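Local coordinates for lipid-transfer protein (Thermomonospora curvata, PDB 6OK1) that belongs to the thiolase-like proteins, built from an N-terminal and a C-terminal thiolase-type region, at residues C333-G338 / I351-R356; V175-H180 / G338-A343; R24-L29 / A56-E61. All coordinates share one frame; numbering follows the deposited sequence.

Interaction 1: residues C333-G338 / I351-R356; sequences CNTHGG and IAEAVR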
loop_
_atom_site.group_PDB
_atom_site.type_symbol
_atom_site.label_atom_id
_atom_site.label_comp_id
_atom_site.label_asym_id
_atom_site.label_seq_id
_atom_site.Cartn_x
_atom_site.Cartn_y
_atom_site.Cartn_z
ATOM N N CYS A 333 -5.779 14.161 27.737
ATOM C CA CYS A 333 -6.057 13.713 26.382
ATOM C C CYS A 333 -5.696 14.787 25.376
ATOM O O CYS A 333 -6.020 15.966 25.559
ATOM C CB CYS A 333 -7.525 13.345 26.268
ATOM S SG CYS A 333 -8.016 12.683 24.633
ATOM N N ASN A 334 -5.065 14.362 24.286
ATOM C CA ASN A 334 -4.814 15.230 23.144
ATOM C C ASN A 334 -4.175 16.540 23.598
ATOM O O ASN A 334 -4.616 17.642 23.243
ATOM C CB ASN A 334 -6.101 15.464 22.361
ATOM C CG ASN A 334 -6.573 14.206 21.638
ATOM O OD1 ASN A 334 -5.825 13.231 21.557
ATOM N ND2 ASN A 334 -7.783 14.229 21.085
ATOM N N THR A 335 -3.084 16.393 24.360
ATOM C CA THR A 335 -2.356 17.520 24.926
ATOM C C THR A 335 -1.726 18.432 23.870
ATOM O O THR A 335 -1.342 19.558 24.195
ATOM C CB THR A 335 -1.292 16.979 25.880
ATOM O OG1 THR A 335 -0.669 15.818 25.315
ATOM C CG2 THR A 335 -1.959 16.578 27.186
ATOM N N HIS A 336 -1.604 17.980 22.623
ATOM C CA HIS A 336 -1.186 18.842 21.518
ATOM C C HIS A 336 -2.343 19.600 20.881
ATOM O O HIS A 336 -2.109 20.525 20.093
ATOM C CB HIS A 336 -0.483 18.009 20.431
ATOM C CG HIS A 336 -1.331 16.917 19.846
ATOM N ND1 HIS A 336 -2.152 16.110 20.610
ATOM C CD2 HIS A 336 -1.461 16.484 18.572
ATOM C CE1 HIS A 336 -2.758 15.235 19.823
ATOM N NE2 HIS A 336 -2.354 15.443 18.582
ATOM N N GLY A 337 -3.578 19.213 21.169
ATOM C CA GLY A 337 -4.741 19.799 20.537
ATOM C C GLY A 337 -5.459 18.867 19.581
ATOM O O GLY A 337 -6.533 19.223 19.083
ATOM N N GLY A 338 -4.899 17.685 19.319
ATOM C CA GLY A 338 -5.538 16.703 18.455
ATOM C C GLY A 338 -5.446 17.027 16.977
ATOM O O GLY A 338 -4.822 18.001 16.542
ATOM N N ILE A 351 1.115 10.656 17.247
ATOM C CA ILE A 351 2.164 9.769 17.744
ATOM C C ILE A 351 3.332 10.601 18.247
ATOM O O ILE A 351 3.906 10.314 19.294
ATOM C CB ILE A 351 2.591 8.764 16.648
ATOM C CG1 ILE A 351 1.381 7.938 16.177
ATOM C CG2 ILE A 351 3.662 7.835 17.177
ATOM C CD1 ILE A 351 1.633 7.027 14.957
ATOM N N ALA A 352 3.686 11.661 17.522
ATOM C CA ALA A 352 4.777 12.525 17.972
ATOM C C ALA A 352 4.480 13.122 19.343
ATOM O O ALA A 352 5.367 13.191 20.197
ATOM C CB ALA A 352 5.017 13.621 16.945
ATOM N N GLU A 353 3.236 13.574 19.571
ATOM C CA GLU A 353 2.890 14.129 20.877
ATOM C C GLU A 353 3.032 13.079 21.969
ATOM O O GLU A 353 3.521 13.378 23.059
ATOM C CB GLU A 353 1.468 14.699 20.872
ATOM C CG GLU A 353 0.940 15.134 22.249
ATOM C CD GLU A 353 1.658 16.358 22.830
ATOM O OE1 GLU A 353 2.476 17.002 22.139
ATOM O OE2 GLU A 353 1.384 16.667 23.999
ATOM N N ALA A 354 2.629 11.837 21.687
ATOM C CA ALA A 354 2.798 10.760 22.660
ATOM C C ALA A 354 4.264 10.583 23.022
ATOM O O ALA A 354 4.610 10.336 24.183
ATOM C CB ALA A 354 2.222 9.466 22.082
ATOM N N VAL A 355 5.139 10.695 22.030
ATOM C CA VAL A 355 6.570 10.609 22.283
ATOM C C VAL A 355 7.010 11.739 23.214
ATOM O O VAL A 355 7.752 11.523 24.183
ATOM C CB VAL A 355 7.344 10.637 20.952
ATOM C CG1 VAL A 355 8.858 10.801 21.204
ATOM C CG2 VAL A 355 7.072 9.351 20.122
ATOM N N ARG A 356 6.543 12.960 22.952
ATOM C CA ARG A 356 6.896 14.069 23.838
ATOM C C ARG A 356 6.422 13.820 25.257
ATOM O O ARG A 356 7.142 14.122 26.221
ATOM C CB ARG A 356 6.315 15.376 23.313
ATOM C CG ARG A 356 6.911 15.842 22.019
ATOM C CD ARG A 356 6.326 17.218 21.660
ATOM N NE ARG A 356 6.459 17.484 20.255
ATOM C CZ ARG A 356 5.483 17.415 19.355
ATOM N NH1 ARG A 356 4.212 17.165 19.687
ATOM N NH2 ARG A 356 5.809 17.663 18.112
#
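Thr335 and His336, in the loop before helix 338-341, meet one side chain of helix 348-359, the buried Glu353. The Thr335 hydroxyl donates to the carboxylate: OG1 lies 2.6 Å from Glu353 OE2, using the anti lone pair of OE2. The chain of Glu353 crosses His336 at a slant. Its CB sits over one face of the imidazole, a CH-pi contact 4.0 Å from the ring centroid and 23° off the normal, while Glu353 CG comes within 3.6 Å of His336 ND1. The bend of the Glu353 chain at chi2 (68°) brings the carboxylate beside His336 CB, with OE1 3.6 Å from it, its plane only 11° from that of the ring. The opposite face of the imidazole is covered by the backbone N of Gly338, over its centre. Behind these contacts, a type I turn from Asn334 to Gly337 presents both loop side chains, and Arg356, one helical turn on, binds Glu353 OE1 through NH1 (3.0 Å) almost in its guanidinium plane. Ser362 is a second hydroxyl partner of OE2. With both oxygens engaged, the carboxylate is restrained in rotation, and the salt bridge with Arg356 would be expected to stabilise its negative charge in this buried setting.

Interaction 2: residues V175-H180 / G338-A343; sequences VVDRKH and GQLGEA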
loop_
_atom_site.group_PDB
_atom_site.type_symbol
_atom_site.label_atom_id
_atom_site.label_comp_id
_atom_site.label_asym_id
_atom_site.label_seq_id
_atom_site.Cartn_x
_atom_site.Cartn_y
_atom_site.Cartn_z
ATOM N N VAL A 175 -13.965 21.319 22.830
ATOM C CA VAL A 175 -13.488 22.359 23.742
ATOM C C VAL A 175 -12.155 21.961 24.361
ATOM O O VAL A 175 -11.213 22.767 24.425
ATOM C CB VAL A 175 -14.549 22.650 24.820
ATOM C CG1 VAL A 175 -14.008 23.617 25.860
ATOM C CG2 VAL A 175 -15.826 23.215 24.182
ATOM N N VAL A 176 -12.040 20.714 24.838
ATOM C CA VAL A 176 -10.773 20.321 25.462
ATOM C C VAL A 176 -9.661 20.244 24.419
ATOM O O VAL A 176 -8.532 20.686 24.668
ATOM C CB VAL A 176 -10.925 19.011 26.266
ATOM C CG1 VAL A 176 -11.008 17.800 25.358
ATOM C CG2 VAL A 176 -9.751 18.845 27.260
ATOM N N ASP A 177 -9.951 19.711 23.225
ATOM C CA ASP A 177 -8.973 19.797 22.149
ATOM C C ASP A 177 -8.479 21.228 21.956
ATOM O O ASP A 177 -7.274 21.479 21.842
ATOM C CB ASP A 177 -9.585 19.334 20.815
ATOM C CG ASP A 177 -9.500 17.839 20.569
ATOM O OD1 ASP A 177 -8.793 17.103 21.271
ATOM O OD2 ASP A 177 -10.184 17.397 19.608
ATOM N N ARG A 178 -9.412 22.168 21.802
ATOM C CA ARG A 178 -9.013 23.539 21.507
ATOM C C ARG A 178 -8.357 24.198 22.716
ATOM O O ARG A 178 -7.518 25.085 22.560
ATOM C CB ARG A 178 -10.229 24.336 21.028
ATOM C CG ARG A 178 -10.704 23.899 19.604
ATOM C CD ARG A 178 -9.753 24.352 18.501
ATOM N NE ARG A 178 -9.793 25.808 18.373
ATOM C CZ ARG A 178 -10.563 26.486 17.525
ATOM N NH1 ARG A 178 -11.348 25.857 16.654
ATOM N NH2 ARG A 178 -10.530 27.819 17.540
ATOM N N LYS A 179 -8.703 23.764 23.922
ATOM C CA LYS A 179 -8.014 24.286 25.103
ATOM C C LYS A 179 -6.529 23.938 25.049
ATOM O O LYS A 179 -5.652 24.783 25.294
ATOM C CB LYS A 179 -8.656 23.717 26.364
ATOM C CG LYS A 179 -7.995 24.146 27.681
ATOM C CD LYS A 179 -8.851 23.651 28.863
ATOM C CE LYS A 179 -8.283 24.065 30.188
ATOM N NZ LYS A 179 -9.158 23.596 31.292
ATOM N N HIS A 180 -6.230 22.692 24.704
ATOM C CA HIS A 180 -4.844 22.261 24.638
ATOM C C HIS A 180 -4.145 22.850 23.425
ATOM O O HIS A 180 -2.961 23.196 23.496
ATOM C CB HIS A 180 -4.776 20.735 24.612
ATOM C CG HIS A 180 -5.306 20.097 25.861
ATOM N ND1 HIS A 180 -5.666 18.767 25.928
ATOM C CD2 HIS A 180 -5.528 20.610 27.097
ATOM C CE1 HIS A 180 -6.105 18.492 27.147
ATOM N NE2 HIS A 180 -6.019 19.591 27.881
ATOM N N GLY A 338 -4.899 17.685 19.319
ATOM C CA GLY A 338 -5.538 16.703 18.455
ATOM C C GLY A 338 -5.446 17.027 16.977
ATOM O O GLY A 338 -4.822 18.001 16.542
ATOM N N GLN A 339 -6.077 16.157 16.173
ATOM C CA GLN A 339 -6.237 16.469 14.764
ATOM C C GLN A 339 -7.095 17.714 14.607
ATOM O O GLN A 339 -6.934 18.471 13.641
ATOM C CB GLN A 339 -6.886 15.299 14.015
ATOM C CG GLN A 339 -6.142 13.990 14.165
ATOM C CD GLN A 339 -4.775 14.044 13.550
ATOM O OE1 GLN A 339 -4.639 14.011 12.334
ATOM N NE2 GLN A 339 -3.752 14.118 14.388
ATOM N N LEU A 340 -8.029 17.915 15.549
ATOM C CA LEU A 340 -8.998 19.008 15.467
ATOM C C LEU A 340 -8.346 20.360 15.741
ATOM O O LEU A 340 -8.684 21.361 15.093
ATOM C CB LEU A 340 -10.127 18.767 16.473
ATOM C CG LEU A 340 -11.354 19.643 16.313
ATOM C CD1 LEU A 340 -12.335 19.001 15.372
ATOM C CD2 LEU A 340 -11.998 19.915 17.655
ATOM N N GLY A 341 -7.405 20.402 16.680
ATOM C CA GLY A 341 -6.804 21.640 17.157
ATOM C C GLY A 341 -5.389 21.925 16.683
ATOM O O GLY A 341 -5.016 23.088 16.519
ATOM N N GLU A 342 -4.567 20.890 16.492
ATOM C CA GLU A 342 -3.188 21.111 16.039
ATOM C C GLU A 342 -3.134 21.056 14.516
ATOM O O GLU A 342 -2.848 22.061 13.859
ATOM C CB GLU A 342 -2.223 20.094 16.658
ATOM C CG GLU A 342 -0.794 20.299 16.141
ATOM C CD GLU A 342 0.215 19.355 16.745
ATOM O OE1 GLU A 342 0.254 18.206 16.295
ATOM O OE2 GLU A 342 0.981 19.756 17.640
ATOM N N ALA A 343 -3.415 19.889 13.941
ATOM C CA ALA A 343 -3.248 19.676 12.515
ATOM C C ALA A 343 -3.740 18.280 12.180
ATOM O O ALA A 343 -3.623 17.365 13.002
ATOM C CB ALA A 343 -1.782 19.804 12.082
HETATM O O HOH W 1 -10.980 23.189 15.495
#
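Asp177 and Leu340 cross at about a right angle where helix 167-182 packs against the short helix 338-341. The carboxylate oxygen OD2 of Asp177 lies against the base of the leucine, 3.4 Å from Leu340 CB, and one methyl, CD2, continues the contact to 4.0 Å from Asp177 CB. Leu340 CG stands anti to its own backbone N (chi1 -167°), which sets CD2 against the carboxylate. The other oxygen, OD1, is turned to the loop before the short helix, where it accepts from Asn334 ND2; it also passes 4.3 Å from Gly338 CA. One turn along the short helix, Gly341 lets the backbones close to 5.2 Å between its CA and that of Arg178, and the arginine CD rests 4.2 Å from Gly341 CA. Arg178 then folds round so that NH1 donates to water 1 (2.9 Å), which in turn donates to Leu340 O (3.0 Å); Arg178 NH2 donates to Arg192 O, and Phe189 makes a cation-pi contact with the same arginine. The contact thus joins a helix of the N-terminal thiolase region to one of the C-terminal region, beside the loop whose Asn334 bonds to Asp177 while packing on Ile292 of strand 290-292.

Interaction 3: residues R24-L29 / A56-E61; sequences RSELQL and ADTSSE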
loop_
_atom_site.group_PDB
_atom_site.type_symbol
_atom_site.label_atom_id
_atom_site.label_comp_id
_atom_site.label_asym_id
_atom_site.label_seq_id
_atom_site.Cartn_x
_atom_site.Cartn_y
_atom_site.Cartn_z
ATOM N N ARG A 24 5.223 24.138 -1.301
ATOM C CA ARG A 24 6.240 23.253 -1.869
ATOM C C ARG A 24 5.646 21.855 -2.044
ATOM O O ARG A 24 4.482 21.609 -1.723
ATOM C CB ARG A 24 7.506 23.279 -1.024
ATOM C CG ARG A 24 7.365 22.918 0.471
ATOM C CD ARG A 24 8.391 23.704 1.281
ATOM N NE ARG A 24 8.619 23.246 2.654
ATOM C CZ ARG A 24 7.891 23.612 3.712
ATOM N NH1 ARG A 24 6.857 24.425 3.568
ATOM N NH2 ARG A 24 8.204 23.163 4.922
ATOM N N SER A 25 6.434 20.951 -2.621
ATOM C CA SER A 25 5.914 19.648 -3.012
ATOM C C SER A 25 5.724 18.736 -1.808
ATOM O O SER A 25 6.375 18.883 -0.771
ATOM C CB SER A 25 6.847 18.957 -4.001
ATOM O OG SER A 25 7.988 18.489 -3.340
ATOM N N GLU A 26 4.821 17.757 -1.979
ATOM C CA GLU A 26 4.656 16.712 -0.961
ATOM C C GLU A 26 5.966 15.977 -0.719
ATOM O O GLU A 26 6.322 15.668 0.430
ATOM C CB GLU A 26 3.544 15.745 -1.379
ATOM C CG GLU A 26 2.209 16.442 -1.602
ATOM C CD GLU A 26 1.002 15.515 -1.626
ATOM O OE1 GLU A 26 1.162 14.332 -2.008
ATOM O OE2 GLU A 26 -0.111 15.991 -1.267
ATOM N N LEU A 27 6.735 15.723 -1.779
ATOM C CA LEU A 27 8.025 15.066 -1.587
ATOM C C LEU A 27 8.972 15.932 -0.769
ATOM O O LEU A 27 9.683 15.431 0.111
ATOM C CB LEU A 27 8.660 14.720 -2.935
ATOM C CG LEU A 27 10.072 14.110 -2.893
ATOM C CD1 LEU A 27 10.101 12.761 -2.200
ATOM C CD2 LEU A 27 10.616 14.002 -4.307
ATOM N N GLN A 28 9.000 17.243 -1.020
ATOM C CA GLN A 28 9.878 18.072 -0.209
ATOM C C GLN A 28 9.458 18.021 1.252
ATOM O O GLN A 28 10.302 17.936 2.145
ATOM C CB GLN A 28 9.909 19.525 -0.723
ATOM C CG GLN A 28 10.733 20.436 0.169
ATOM C CD GLN A 28 11.239 21.699 -0.525
ATOM O OE1 GLN A 28 11.114 21.871 -1.725
ATOM N NE2 GLN A 28 11.820 22.582 0.255
ATOM N N LEU A 29 8.155 18.049 1.522
ATOM C CA LEU A 29 7.722 17.970 2.913
ATOM C C LEU A 29 8.160 16.653 3.550
ATOM O O LEU A 29 8.570 16.628 4.712
ATOM C CB LEU A 29 6.206 18.109 2.993
ATOM C CG LEU A 29 5.595 19.430 2.493
ATOM C CD1 LEU A 29 4.088 19.340 2.508
ATOM C CD2 LEU A 29 6.068 20.590 3.391
ATOM N N ALA A 56 -1.512 5.615 0.341
ATOM C CA ALA A 56 -1.857 6.777 -0.482
ATOM C C ALA A 56 -0.745 7.810 -0.575
ATOM O O ALA A 56 -0.870 8.751 -1.381
ATOM C CB ALA A 56 -3.126 7.479 0.045
ATOM N N ASP A 57 0.310 7.677 0.219
ATOM C CA ASP A 57 1.388 8.643 0.182
ATOM C C ASP A 57 2.099 8.589 -1.166
ATOM O O ASP A 57 2.469 7.511 -1.636
ATOM C CB ASP A 57 2.368 8.402 1.321
ATOM C CG ASP A 57 3.199 9.633 1.591
ATOM O OD1 ASP A 57 4.098 9.912 0.773
ATOM O OD2 ASP A 57 2.932 10.374 2.566
ATOM N N THR A 58 2.236 9.759 -1.816
ATOM C CA THR A 58 2.773 9.833 -3.169
ATOM C C THR A 58 4.294 9.911 -3.199
ATOM O O THR A 58 4.881 9.819 -4.281
ATOM C CB THR A 58 2.201 11.079 -3.901
ATOM O OG1 THR A 58 2.648 12.256 -3.242
ATOM C CG2 THR A 58 0.653 11.057 -3.928
ATOM N N SER A 59 4.937 10.152 -2.060
ATOM C CA SER A 59 6.392 10.217 -1.984
ATOM C C SER A 59 6.898 8.826 -1.651
ATOM O O SER A 59 7.122 8.491 -0.495
ATOM C CB SER A 59 6.818 11.229 -0.932
ATOM O OG SER A 59 6.250 12.493 -1.228
ATOM N N SER A 60 7.087 8.010 -2.684
ATOM C CA SER A 60 7.470 6.628 -2.457
ATOM C C SER A 60 8.797 6.528 -1.701
ATOM O O SER A 60 9.641 7.433 -1.724
ATOM C CB SER A 60 7.559 5.889 -3.791
ATOM O OG SER A 60 8.782 6.200 -4.404
ATOM N N GLU A 61 9.002 5.353 -1.088
ATOM C CA GLU A 61 10.208 5.088 -0.326
ATOM C C GLU A 61 11.449 5.368 -1.162
ATOM O O GLU A 61 12.425 5.926 -0.659
ATOM C CB GLU A 61 10.216 3.626 0.157
ATOM C CG GLU A 61 8.974 3.248 0.984
ATOM C CD GLU A 61 7.878 2.611 0.180
ATOM O OE1 GLU A 61 7.652 3.032 -0.980
ATOM O OE2 GLU A 61 7.241 1.677 0.711
HETATM O O HOH W 2 1.219 12.132 -0.123
#
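The first turn of helix 26-40 meets an Asx-turn loop here: Glu26 and Leu27 touch Thr58 and Ser59, which lie between strand 50-54 and helix 61-68. Between the two segments Thr58 OG1 donates to Glu26 OE1 at 2.8 Å, nearly along the C-O axis of the carboxylate, the two side chains crossing at about a right angle. With its chain extended beyond CG, Glu26 carries the carboxylate out to the loop. The same oxygen accepts from water 2 at 2.9 Å, and that water accepts from Thr58 N at 3.1 Å, so hydroxyl and amide of one threonine are both tied to OE1, one directly and one through water. The other oxygen, OE2, accepts from the backbone N of Asn112 at the end of strand 104-112.

Next along the loop, Ser59 leans on the first turn of the helix. Its OG, anti to the carbonyl carbon (chi1 -56°), points at the backbone and stops 3.1 Å from Leu27 CA, while Ser59 CB packs 3.8 Å from Leu27 CD1. Leu27 also touches Val64 of helix 61-68 and Ala132 of the second subunit.

Each segment is shaped from within. Ser25, the N-cap of helix 26-40, accepts through OG from Gln28 N at 2.8 Å. Asp57 makes the Asx turn, its OD1 accepting from Ser59 N at 3.0 Å on the anti side, 23° out of the carboxylate plane. Asp57 OD2 pairs with Arg109, and Ser60 is the N-cap of helix 61-68. The contact therefore joins the start of helix 26-40 to the loop that leads into helix 61-68, through a carboxylate whose oxygens both have partners. Three donors, the Thr58 hydroxyl, water 2 and the Asn112 amide, would be expected to favour the ionised form of Glu26 and limit its rotation.

Interactions 1 and 2 form one continuous patch, their centres 10 Å apart and Gly338 common to both. The loop 333-338 connects them: His180 ND1 lies 3.1 Å from Asn334 O, probably a hydrogen bond, and His336 CD2 packs 3.3 Å from Glu342 OE1. Helix 348-359 and helix 167-182 are thus linked through one loop and the short helix 338-341. Interaction 3 stands apart in the N-terminal thiolase region, its centre 23 Å from that of interaction 1 and 26 Å from that of interaction 2; the nearest atoms are about 13 Å and 11 Å away, respectively. The sodium ion is bound by Val48, Ile70 and Glu72, residues outside all three contacts.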